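Transketolase (Campylobacter jejuni, PDB 3M6L) is a transketolase, a two-subunit enzyme of the thiamine diphosphate-dependent family that holds its cofactor with the help of a calcium ion. Local coordinates at residues A27-P32 and N93-H98; G33-L38 and G69-L74; C151-G156 and L180-N185. All coordinates share one frame; numbering follows the deposited sequence.

Contact 1. Residues A27-P32 and N93-H98; sequences ANSGHP and NFRQLH. With R5P (ribose-5-phosphate), chain F.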
loop_
_atom_site.group_PDB
_atom_site.type_symbol
_atom_site.label_atom_id
_atom_site.label_comp_id
_atom_site.label_asym_id
_atom_site.label_seq_id
_atom_site.Cartn_x
_atom_site.Cartn_y
_atom_site.Cartn_z
ATOM N N ALA A 27 30.844 -11.330 3.317
ATOM C CA ALA A 27 29.970 -10.947 2.206
ATOM C C ALA A 27 30.239 -9.613 1.529
ATOM O O ALA A 27 29.746 -9.291 0.406
ATOM C CB ALA A 27 28.440 -11.006 2.640
ATOM N N ASN A 28 30.994 -8.733 2.230
ATOM C CA ASN A 28 31.094 -7.331 1.846
ATOM C C ASN A 28 29.742 -6.662 1.615
ATOM O O ASN A 28 29.555 -5.860 0.697
ATOM C CB ASN A 28 31.948 -7.124 0.614
ATOM C CG ASN A 28 32.557 -5.726 0.555
ATOM O OD1 ASN A 28 32.659 -5.000 1.589
ATOM N ND2 ASN A 28 33.005 -5.352 -0.663
ATOM N N SER A 29 28.790 -7.042 2.443
ATOM C CA SER A 29 27.401 -6.628 2.239
ATOM C C SER A 29 26.624 -6.954 3.527
ATOM O O SER A 29 26.844 -7.988 4.147
ATOM C CB SER A 29 26.742 -7.367 1.022
ATOM O OG SER A 29 25.407 -6.975 0.833
ATOM N N GLY A 30 25.725 -6.052 3.923
ATOM C CA GLY A 30 24.813 -6.348 5.018
ATOM C C GLY A 30 24.875 -5.368 6.161
ATOM O O GLY A 30 25.424 -4.277 5.994
ATOM N N HIS A 31 24.318 -5.724 7.277
ATOM C CA HIS A 31 23.926 -4.766 8.309
ATOM C C HIS A 31 24.499 -5.245 9.590
ATOM O O HIS A 31 23.971 -6.140 10.233
ATOM C CB HIS A 31 22.406 -4.685 8.404
ATOM C CG HIS A 31 21.758 -4.282 7.119
ATOM N ND1 HIS A 31 21.551 -5.168 6.070
ATOM C CD2 HIS A 31 21.195 -3.097 6.742
ATOM C CE1 HIS A 31 20.939 -4.517 5.085
ATOM N NE2 HIS A 31 20.702 -3.271 5.480
ATOM N N PRO A 32 25.611 -4.585 10.041
ATOM C CA PRO A 32 26.237 -4.947 11.319
ATOM C C PRO A 32 25.770 -4.170 12.556
ATOM O O PRO A 32 25.874 -4.651 13.707
ATOM C CB PRO A 32 27.740 -4.561 11.077
ATOM C CG PRO A 32 27.655 -3.421 10.190
ATOM C CD PRO A 32 26.451 -3.657 9.256
ATOM N N ASN A 93 28.430 -18.311 3.973
ATOM C CA ASN A 93 27.821 -18.040 2.719
ATOM C C ASN A 93 26.685 -16.982 2.774
ATOM O O ASN A 93 25.939 -16.846 1.807
ATOM C CB ASN A 93 27.405 -19.300 2.063
ATOM C CG ASN A 93 28.711 -20.020 1.548
ATOM O OD1 ASN A 93 29.224 -20.903 2.179
ATOM N ND2 ASN A 93 29.264 -19.500 0.442
ATOM N N PHE A 94 26.702 -16.178 3.848
ATOM C CA PHE A 94 25.766 -15.064 3.954
ATOM C C PHE A 94 25.696 -14.241 2.695
ATOM O O PHE A 94 26.710 -13.839 2.095
ATOM C CB PHE A 94 26.209 -14.221 5.162
ATOM C CG PHE A 94 25.301 -13.053 5.497
ATOM C CD1 PHE A 94 23.988 -13.305 5.906
ATOM C CD2 PHE A 94 25.844 -11.748 5.583
ATOM C CE1 PHE A 94 23.170 -12.200 6.328
ATOM C CE2 PHE A 94 25.065 -10.645 6.020
ATOM C CZ PHE A 94 23.729 -10.902 6.400
ATOM N N ARG A 95 24.456 -13.976 2.260
ATOM C CA ARG A 95 24.093 -13.120 1.180
ATOM C C ARG A 95 24.563 -13.592 -0.199
ATOM O O ARG A 95 24.539 -12.827 -1.141
ATOM C CB ARG A 95 24.547 -11.678 1.476
ATOM C CG ARG A 95 23.635 -10.938 2.405
ATOM C CD ARG A 95 24.159 -9.571 2.919
ATOM N NE ARG A 95 23.014 -8.926 3.540
ATOM C CZ ARG A 95 22.262 -7.980 2.980
ATOM N NH1 ARG A 95 22.662 -7.336 1.872
ATOM N NH2 ARG A 95 21.060 -7.680 3.568
ATOM N N GLN A 96 24.998 -14.868 -0.268
ATOM C CA GLN A 96 25.415 -15.469 -1.548
ATOM C C GLN A 96 24.301 -16.288 -2.223
ATOM O O GLN A 96 23.488 -16.930 -1.588
ATOM C CB GLN A 96 26.620 -16.362 -1.365
ATOM C CG GLN A 96 27.765 -15.594 -0.717
ATOM C CD GLN A 96 27.986 -14.261 -1.297
ATOM O OE1 GLN A 96 27.837 -13.208 -0.566
ATOM N NE2 GLN A 96 28.395 -14.206 -2.563
ATOM N N LEU A 97 24.351 -16.291 -3.533
ATOM C CA LEU A 97 23.375 -16.980 -4.337
ATOM C C LEU A 97 23.205 -18.423 -3.908
ATOM O O LEU A 97 24.200 -19.172 -3.810
ATOM C CB LEU A 97 23.743 -16.932 -5.788
ATOM C CG LEU A 97 22.657 -17.460 -6.726
ATOM C CD1 LEU A 97 21.496 -16.496 -6.757
ATOM C CD2 LEU A 97 23.143 -17.654 -8.206
ATOM N N HIS A 98 21.940 -18.808 -3.646
ATOM C CA HIS A 98 21.546 -20.142 -3.208
ATOM C C HIS A 98 21.924 -20.606 -1.814
ATOM O O HIS A 98 21.730 -21.801 -1.449
ATOM C CB HIS A 98 21.928 -21.174 -4.228
ATOM C CG HIS A 98 21.286 -20.899 -5.569
ATOM N ND1 HIS A 98 21.989 -20.911 -6.764
ATOM C CD2 HIS A 98 20.021 -20.492 -5.879
ATOM C CE1 HIS A 98 21.154 -20.632 -7.757
ATOM N NE2 HIS A 98 19.967 -20.347 -7.251
HETATM C C1 R5P F . 16.963 -2.085 3.560
HETATM O O1 R5P F . 16.546 -3.037 4.594
HETATM C C2 R5P F . 18.449 -1.716 3.689
HETATM O O2 R5P F . 18.720 -0.713 4.689
HETATM C C3 R5P F . 19.258 -1.433 2.393
HETATM O O3 R5P F . 20.072 -2.596 2.483
HETATM C C4 R5P F . 20.369 -0.341 2.261
HETATM O O4 R5P F . 19.962 0.855 2.955
HETATM C C5 R5P F . 20.885 -0.095 0.790
HETATM O O5 R5P F . 22.263 0.433 0.632
HETATM P P R5P F . 22.843 0.962 -0.823
HETATM O O1P R5P F . 22.721 2.579 -0.980
HETATM O O2P R5P F . 21.894 0.148 -1.856
HETATM O O3P R5P F . 24.242 0.558 -1.168
HETATM O O HOH W 1 22.143 -7.901 6.356
#
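Gly-30 CA lies over one face of the Arg-95 guanidinium, 3.4 Å above its plane and offset toward the rim. At the edges of the same group sit Ser-29 OG and CZ of Phe-94. The imidazole of His-31 is met at its own edge by Arg-95 NH2 and by ribose-5-phosphate, the ring and guanidinium planes standing 68° apart. One face of the Phe-94 ring is taken by CG of its neighbour Arg-95, while Ser-29 O comes within 3.7 Å of Phe-94 CE2.

The hydrogen bond from Arg-95 NH1 to Ser-29 OG is 3.0 Å long, with the hydroxyl tilted 18° from the guanidinium plane. Arg-95 can place its head there because its chain runs extended from CG to NE. Both segments are loops of the thiamine diphosphate-binding domain: 27-32 leaves helix 6-27 through a Schellman motif at Asn-28, and Asn-93 to Gln-96 form a type II turn. Gly-30 suits its place since its backbone angles and the nearby Phe-94 CE2 leave no room for a CB. The small methyl of Ala-27 fits, its CB 3.4 Å from Phe-94 O.

A water at 2.8 Å from His-31 ND1 also takes a weak bond from Arg-95 NE. At the other ring nitrogen, His-31 NE2 donates a weak hydrogen bond to R5P O3 at 3.1 Å. Arg-95 NH2 makes a salt bridge with Asp-452 of the second subunit.

Contact 2. Residues G33-L38 and G69-L74; sequences GAPLGL and GHASAL. With TPP (thiamine diphosphate), chain C.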
loop_
_atom_site.group_PDB
_atom_site.type_symbol
_atom_site.label_atom_id
_atom_site.label_comp_id
_atom_site.label_asym_id
_atom_site.label_seq_id
_atom_site.Cartn_x
_atom_site.Cartn_y
_atom_site.Cartn_z
ATOM N N GLY A 33 25.209 -2.992 12.330
ATOM C CA GLY A 33 24.822 -2.123 13.479
ATOM C C GLY A 33 23.773 -2.674 14.405
ATOM O O GLY A 33 23.931 -2.719 15.622
ATOM N N ALA A 34 22.684 -3.174 13.827
ATOM C CA ALA A 34 21.603 -3.738 14.620
ATOM C C ALA A 34 22.026 -5.014 15.319
ATOM O O ALA A 34 21.729 -5.216 16.513
ATOM C CB ALA A 34 20.336 -3.975 13.795
ATOM N N PRO A 35 22.727 -5.926 14.593
ATOM C CA PRO A 35 23.195 -7.123 15.308
ATOM C C PRO A 35 23.990 -6.812 16.574
ATOM O O PRO A 35 23.727 -7.404 17.608
ATOM C CB PRO A 35 24.049 -7.796 14.256
ATOM C CG PRO A 35 23.259 -7.564 12.954
ATOM C CD PRO A 35 22.801 -6.094 13.131
ATOM N N LEU A 36 24.933 -5.880 16.431
ATOM C CA LEU A 36 25.776 -5.500 17.574
ATOM C C LEU A 36 24.996 -4.820 18.677
ATOM O O LEU A 36 25.199 -5.067 19.873
ATOM C CB LEU A 36 26.904 -4.593 17.107
ATOM C CG LEU A 36 28.188 -5.348 16.740
ATOM C CD1 LEU A 36 27.975 -6.400 15.578
ATOM C CD2 LEU A 36 29.304 -4.440 16.329
ATOM N N GLY A 37 24.023 -3.979 18.294
ATOM C CA GLY A 37 23.209 -3.373 19.301
ATOM C C GLY A 37 22.190 -4.272 19.991
ATOM O O GLY A 37 21.772 -3.998 21.110
ATOM N N LEU A 38 21.790 -5.379 19.363
ATOM C CA LEU A 38 20.850 -6.285 19.913
ATOM C C LEU A 38 21.412 -7.549 20.609
ATOM O O LEU A 38 20.724 -8.284 21.202
ATOM C CB LEU A 38 19.926 -6.765 18.784
ATOM C CG LEU A 38 18.906 -5.751 18.255
ATOM C CD1 LEU A 38 18.282 -6.363 16.997
ATOM C CD2 LEU A 38 17.874 -5.527 19.330
ATOM N N GLY A 69 14.364 -7.090 9.651
ATOM C CA GLY A 69 14.988 -8.270 9.028
ATOM C C GLY A 69 16.386 -7.996 8.510
ATOM O O GLY A 69 17.109 -8.940 8.181
ATOM N N HIS A 70 16.801 -6.724 8.477
ATOM C CA HIS A 70 18.203 -6.418 8.174
ATOM C C HIS A 70 19.134 -6.906 9.239
ATOM O O HIS A 70 20.352 -6.938 8.974
ATOM C CB HIS A 70 18.401 -4.922 7.924
ATOM C CG HIS A 70 17.914 -4.090 9.044
ATOM N ND1 HIS A 70 18.754 -3.494 9.945
ATOM C CD2 HIS A 70 16.659 -3.809 9.447
ATOM C CE1 HIS A 70 18.032 -2.878 10.868
ATOM N NE2 HIS A 70 16.754 -3.062 10.598
ATOM N N ALA A 71 18.615 -7.335 10.400
ATOM C CA ALA A 71 19.368 -7.925 11.478
ATOM C C ALA A 71 19.602 -9.443 11.310
ATOM O O ALA A 71 19.913 -10.209 12.289
ATOM C CB ALA A 71 18.764 -7.566 12.849
ATOM N N SER A 72 19.406 -9.884 10.081
ATOM C CA SER A 72 19.471 -11.330 9.705
ATOM C C SER A 72 20.742 -12.059 10.195
ATOM O O SER A 72 20.692 -13.160 10.647
ATOM C CB SER A 72 19.332 -11.408 8.211
ATOM O OG SER A 72 20.383 -10.756 7.571
ATOM N N ALA A 73 21.883 -11.415 10.058
ATOM C CA ALA A 73 23.086 -12.114 10.596
ATOM C C ALA A 73 23.043 -12.505 12.044
ATOM O O ALA A 73 23.499 -13.583 12.438
ATOM C CB ALA A 73 24.340 -11.178 10.336
ATOM N N LEU A 74 22.451 -11.662 12.881
ATOM C CA LEU A 74 22.231 -12.032 14.249
ATOM C C LEU A 74 21.254 -13.236 14.453
ATOM O O LEU A 74 21.569 -14.156 15.204
ATOM C CB LEU A 74 21.708 -10.857 15.049
ATOM C CG LEU A 74 21.399 -11.036 16.526
ATOM C CD1 LEU A 74 22.726 -11.306 17.252
ATOM C CD2 LEU A 74 20.712 -9.805 17.223
HETATM N "N1'" TPP C . 10.718 1.060 3.929
HETATM C "C2'" TPP C . 10.331 -0.168 4.266
HETATM C CM2 TPP C . 8.838 -0.431 4.312
HETATM N "N3'" TPP C . 11.121 -1.227 4.552
HETATM C "C4'" TPP C . 12.445 -1.092 4.434
HETATM N "N4'" TPP C . 13.182 -2.155 4.664
HETATM C "C5'" TPP C . 12.990 0.268 4.104
HETATM C "C6'" TPP C . 12.071 1.287 3.855
HETATM C "C7'" TPP C . 14.543 0.527 4.031
HETATM N N3 TPP C . 15.144 0.494 5.463
HETATM C C2 TPP C . 15.757 -0.538 6.164
HETATM S S1 TPP C . 16.193 -0.317 7.868
HETATM C C5 TPP C . 15.647 1.338 7.664
HETATM C C4 TPP C . 15.090 1.547 6.317
HETATM C CM4 TPP C . 14.484 2.861 6.014
HETATM C C6 TPP C . 15.678 2.412 8.725
HETATM C C7 TPP C . 16.648 2.253 9.886
HETATM O O7 TPP C . 15.815 1.531 10.699
HETATM P PA TPP C . 15.960 1.053 12.148
HETATM O O1A TPP C . 14.706 0.318 12.338
HETATM O O2A TPP C . 16.142 2.301 12.979
HETATM O O3A TPP C . 17.268 0.192 12.107
HETATM P PB TPP C . 18.746 0.239 12.743
HETATM O O1B TPP C . 19.079 -1.177 12.980
HETATM O O2B TPP C . 18.780 1.145 13.942
HETATM O O3B TPP C . 19.646 0.922 11.766
#
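Leu-74 sends CG anti to its backbone N (chi1 180°), which carries CD2 to within 3.5 Å of Leu-38 CB. His-70 instead holds CG between the backbone N and the carbonyl carbon (chi1 55°), and this swings its imidazole toward Ala-34 and the cofactor. The ring takes thiamine diphosphate in two ways. Sulfur S1 of the thiazolium lies 3.8 Å above one face of the His-70 ring, offset toward the rim, and the diphosphate oxygen O1B stands in the ring plane at the edge that bears CE1. A flat, polar ring suits this position, presenting a face to the sulfur and an edge to the phosphate.

The rest of the contact between the two helix starts is apolar. The methyls of Ala-34 and Ala-71 meet CB to CB at 4.0 Å, and Ala-34 CB is also 3.2 Å from TPP O1B, so a small side chain fits close beside the diphosphate. Pro-35, in the first turn of its helix, where its missing N-H costs little, lays CB 3.9 Å from Leu-74 CB. Here the backbones come close, with 5.1 Å between the CA atoms of Pro-35 and Leu-74.

Ala-71 holds the N-cap position of helix 72-82, and it is this beginning of the helix that packs against the start of helix 33-48. Helix 6-27 touches both through Ser-20, and Phe-66 of strand 63-66 packs on Ala-71 and Leu-74.

Contact 3. Residues C151-G156 and L180-N185; sequences CLCGDG and LIYDSN. With CA (calcium ion), chain D; TPP (thiamine diphosphate), chain C.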
loop_
_atom_site.group_PDB
_atom_site.type_symbol
_atom_site.label_atom_id
_atom_site.label_comp_id
_atom_site.label_asym_id
_atom_site.label_seq_id
_atom_site.Cartn_x
_atom_site.Cartn_y
_atom_site.Cartn_z
ATOM N N CYS A 151 8.844 -10.194 19.732
ATOM C CA CYS A 151 9.224 -9.464 18.519
ATOM C C CYS A 151 10.304 -8.460 18.830
ATOM O O CYS A 151 10.144 -7.674 19.752
ATOM C CB CYS A 151 8.009 -8.763 17.961
ATOM S SG CYS A 151 8.240 -7.887 16.429
ATOM N N LEU A 152 11.348 -8.461 18.015
ATOM C CA LEU A 152 12.409 -7.428 18.094
ATOM C C LEU A 152 12.187 -6.446 16.966
ATOM O O LEU A 152 12.004 -6.890 15.822
ATOM C CB LEU A 152 13.762 -8.052 17.962
ATOM C CG LEU A 152 14.152 -9.167 18.903
ATOM C CD1 LEU A 152 15.598 -9.655 18.491
ATOM C CD2 LEU A 152 14.093 -8.713 20.332
ATOM N N CYS A 153 12.040 -5.151 17.260
ATOM C CA CYS A 153 11.745 -4.160 16.218
ATOM C C CYS A 153 12.645 -2.927 16.459
ATOM O O CYS A 153 13.295 -2.808 17.504
ATOM C CB CYS A 153 10.276 -3.796 16.246
ATOM S SG CYS A 153 9.835 -2.712 17.631
ATOM N N GLY A 154 12.719 -2.050 15.479
ATOM C CA GLY A 154 13.516 -0.858 15.586
ATOM C C GLY A 154 12.661 0.365 15.299
ATOM O O GLY A 154 11.456 0.320 15.175
ATOM N N ASP A 155 13.363 1.479 15.153
ATOM C CA ASP A 155 12.741 2.814 14.802
ATOM C C ASP A 155 11.916 2.725 13.566
ATOM O O ASP A 155 10.815 3.307 13.490
ATOM C CB ASP A 155 13.820 3.846 14.602
ATOM C CG ASP A 155 14.579 4.107 15.924
ATOM O OD1 ASP A 155 13.962 4.501 16.941
ATOM O OD2 ASP A 155 15.794 3.874 16.018
ATOM N N GLY A 156 12.452 2.090 12.572
ATOM C CA GLY A 156 11.845 2.000 11.291
ATOM C C GLY A 156 10.483 1.296 11.377
ATOM O O GLY A 156 9.472 1.721 10.763
ATOM N N LEU A 180 6.866 -7.149 22.904
ATOM C CA LEU A 180 7.547 -6.343 21.807
ATOM C C LEU A 180 8.749 -5.666 22.409
ATOM O O LEU A 180 8.629 -4.898 23.375
ATOM C CB LEU A 180 6.543 -5.335 21.230
ATOM C CG LEU A 180 7.032 -4.406 20.128
ATOM C CD1 LEU A 180 7.449 -5.311 18.946
ATOM C CD2 LEU A 180 5.854 -3.399 19.660
ATOM N N ILE A 181 9.929 -5.910 21.848
ATOM C CA ILE A 181 11.178 -5.366 22.331
ATOM C C ILE A 181 11.650 -4.371 21.301
ATOM O O ILE A 181 12.049 -4.730 20.166
ATOM C CB ILE A 181 12.261 -6.447 22.600
ATOM C CG1 ILE A 181 11.713 -7.499 23.527
ATOM C CG2 ILE A 181 13.598 -5.796 23.057
ATOM C CD1 ILE A 181 12.569 -8.840 23.694
ATOM N N TYR A 182 11.572 -3.066 21.654
ATOM C CA TYR A 182 12.010 -1.970 20.764
ATOM C C TYR A 182 13.436 -1.559 20.995
ATOM O O TYR A 182 13.795 -1.110 22.089
ATOM C CB TYR A 182 11.006 -0.761 20.969
ATOM C CG TYR A 182 11.355 0.556 20.411
ATOM C CD1 TYR A 182 12.021 0.728 19.185
ATOM C CD2 TYR A 182 10.912 1.731 21.099
ATOM C CE1 TYR A 182 12.332 1.943 18.659
ATOM C CE2 TYR A 182 11.183 2.974 20.596
ATOM C CZ TYR A 182 11.879 3.096 19.367
ATOM O OH TYR A 182 12.128 4.315 18.868
ATOM N N ASP A 183 14.256 -1.743 19.989
ATOM C CA ASP A 183 15.648 -1.321 19.979
ATOM C C ASP A 183 15.691 0.165 19.686
ATOM O O ASP A 183 15.739 0.609 18.535
ATOM C CB ASP A 183 16.406 -2.109 18.873
ATOM C CG ASP A 183 17.897 -1.868 18.868
ATOM O OD1 ASP A 183 18.436 -1.379 19.914
ATOM O OD2 ASP A 183 18.555 -2.140 17.790
ATOM N N SER A 184 15.683 0.953 20.757
ATOM C CA SER A 184 15.818 2.380 20.671
ATOM C C SER A 184 17.273 2.859 20.687
ATOM O O SER A 184 17.861 3.049 21.743
ATOM C CB SER A 184 14.935 3.026 21.753
ATOM O OG SER A 184 14.900 4.418 21.653
ATOM N N ASN A 185 17.842 3.018 19.500
ATOM C CA ASN A 185 19.205 3.446 19.352
ATOM C C ASN A 185 19.447 4.891 18.793
ATOM O O ASN A 185 20.627 5.333 18.547
ATOM C CB ASN A 185 20.015 2.385 18.602
ATOM C CG ASN A 185 19.599 2.266 17.140
ATOM O OD1 ASN A 185 18.902 3.141 16.598
ATOM N ND2 ASN A 185 19.977 1.107 16.484
HETATM CA CA CA D . 17.418 2.744 14.839
HETATM N "N1'" TPP C . 10.718 1.060 3.929
HETATM C "C2'" TPP C . 10.331 -0.168 4.266
HETATM C CM2 TPP C . 8.838 -0.431 4.312
HETATM N "N3'" TPP C . 11.121 -1.227 4.552
HETATM C "C4'" TPP C . 12.445 -1.092 4.434
HETATM N "N4'" TPP C . 13.182 -2.155 4.664
HETATM C "C5'" TPP C . 12.990 0.268 4.104
HETATM C "C6'" TPP C . 12.071 1.287 3.855
HETATM C "C7'" TPP C . 14.543 0.527 4.031
HETATM N N3 TPP C . 15.144 0.494 5.463
HETATM C C2 TPP C . 15.757 -0.538 6.164
HETATM S S1 TPP C . 16.193 -0.317 7.868
HETATM C C5 TPP C . 15.647 1.338 7.664
HETATM C C4 TPP C . 15.090 1.547 6.317
HETATM C CM4 TPP C . 14.484 2.861 6.014
HETATM C C6 TPP C . 15.678 2.412 8.725
HETATM C C7 TPP C . 16.648 2.253 9.886
HETATM O O7 TPP C . 15.815 1.531 10.699
HETATM P PA TPP C . 15.960 1.053 12.148
HETATM O O1A TPP C . 14.706 0.318 12.338
HETATM O O2A TPP C . 16.142 2.301 12.979
HETATM O O3A TPP C . 17.268 0.192 12.107
HETATM P PB TPP C . 18.746 0.239 12.743
HETATM O O1B TPP C . 19.079 -1.177 12.980
HETATM O O2B TPP C . 18.780 1.145 13.942
HETATM O O3B TPP C . 19.646 0.922 11.766
HETATM O O HOH W 2 16.396 0.913 15.982
HETATM O O HOH W 3 15.468 5.516 19.046
#
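Asp-155 spans the gap to Tyr-182 and Asn-185 at the C-terminal end of two adjacent parallel strands, 149-154 and 178-184, in the five-stranded parallel sheet of the thiamine diphosphate-binding domain. Asp-155 CB lies 3.2 Å from TPP O2A. With CG anti to the carbonyl carbon, the carboxylate turns toward the second strand and divides its work. Asp-155 OD2 binds the calcium ion at 2.3 Å. Asp-155 OD1 accepts a hydrogen bond from Tyr-182 OH at 2.7 Å and a further one from a water that also reaches Ser-184 OG. The carboxylate stands almost perpendicular to the tyrosine ring, 88° between planes, with OD1 at the ring's edge. Tyr-182 is thus a second-shell residue that steadies a metal ligand.

Behind the site the strands pair in regular parallel fashion, inclined by 29°. Ile-181 N donates a hydrogen bond to Cys-151 O, Cys-153 N bonds to Ile-181 O, and Asp-183 N to Cys-153 O. On one face Leu-152 and Ile-181 lie side by side, CD2 of the leucine 3.7 Å from CD1 of the isoleucine; on the other, Leu-180 CD1 rests against CB of Cys-151 and SG of Cys-153, cysteines small enough to let the leucine methyl lie against both. Gly-154, at the N-cap position, and Gly-156, in the first turn of helix 155-159, suit their places because a CB on either would clash with TPP O1A; instead Gly-156 N donates to that oxygen.

Asn-185 uses both ends of its amide. OD1 joins the calcium shell, which O2A and O2B of the diphosphate, a water and Ile-187 share, and Asn-185 ND2 donates to TPP O2B at 2.8 Å with an N-H...O angle of 160°.

In the fold
All three contacts are largely buried and belong to the thiamine diphosphate-binding domain, yet they serve different parts of the pocket. Contact 1 joins two loops beside ribose-5-phosphate and reaches the second subunit, so its chemistry mixes charge, water and aromatic packing. Contact 2 is an apolar meeting of two helix starts, touched by no other protein chain. Contact 3 is built on paired sheet strands and ends in metal ligands. Contacts 2 and 3 share the cofactor and touch where Leu-38 meets Asp-183. Contacts 1 and 2 touch through His-31 with His-70 and Phe-94 with helix 72-82, whereas contacts 1 and 3 stay about 9 Å apart at their nearest atoms.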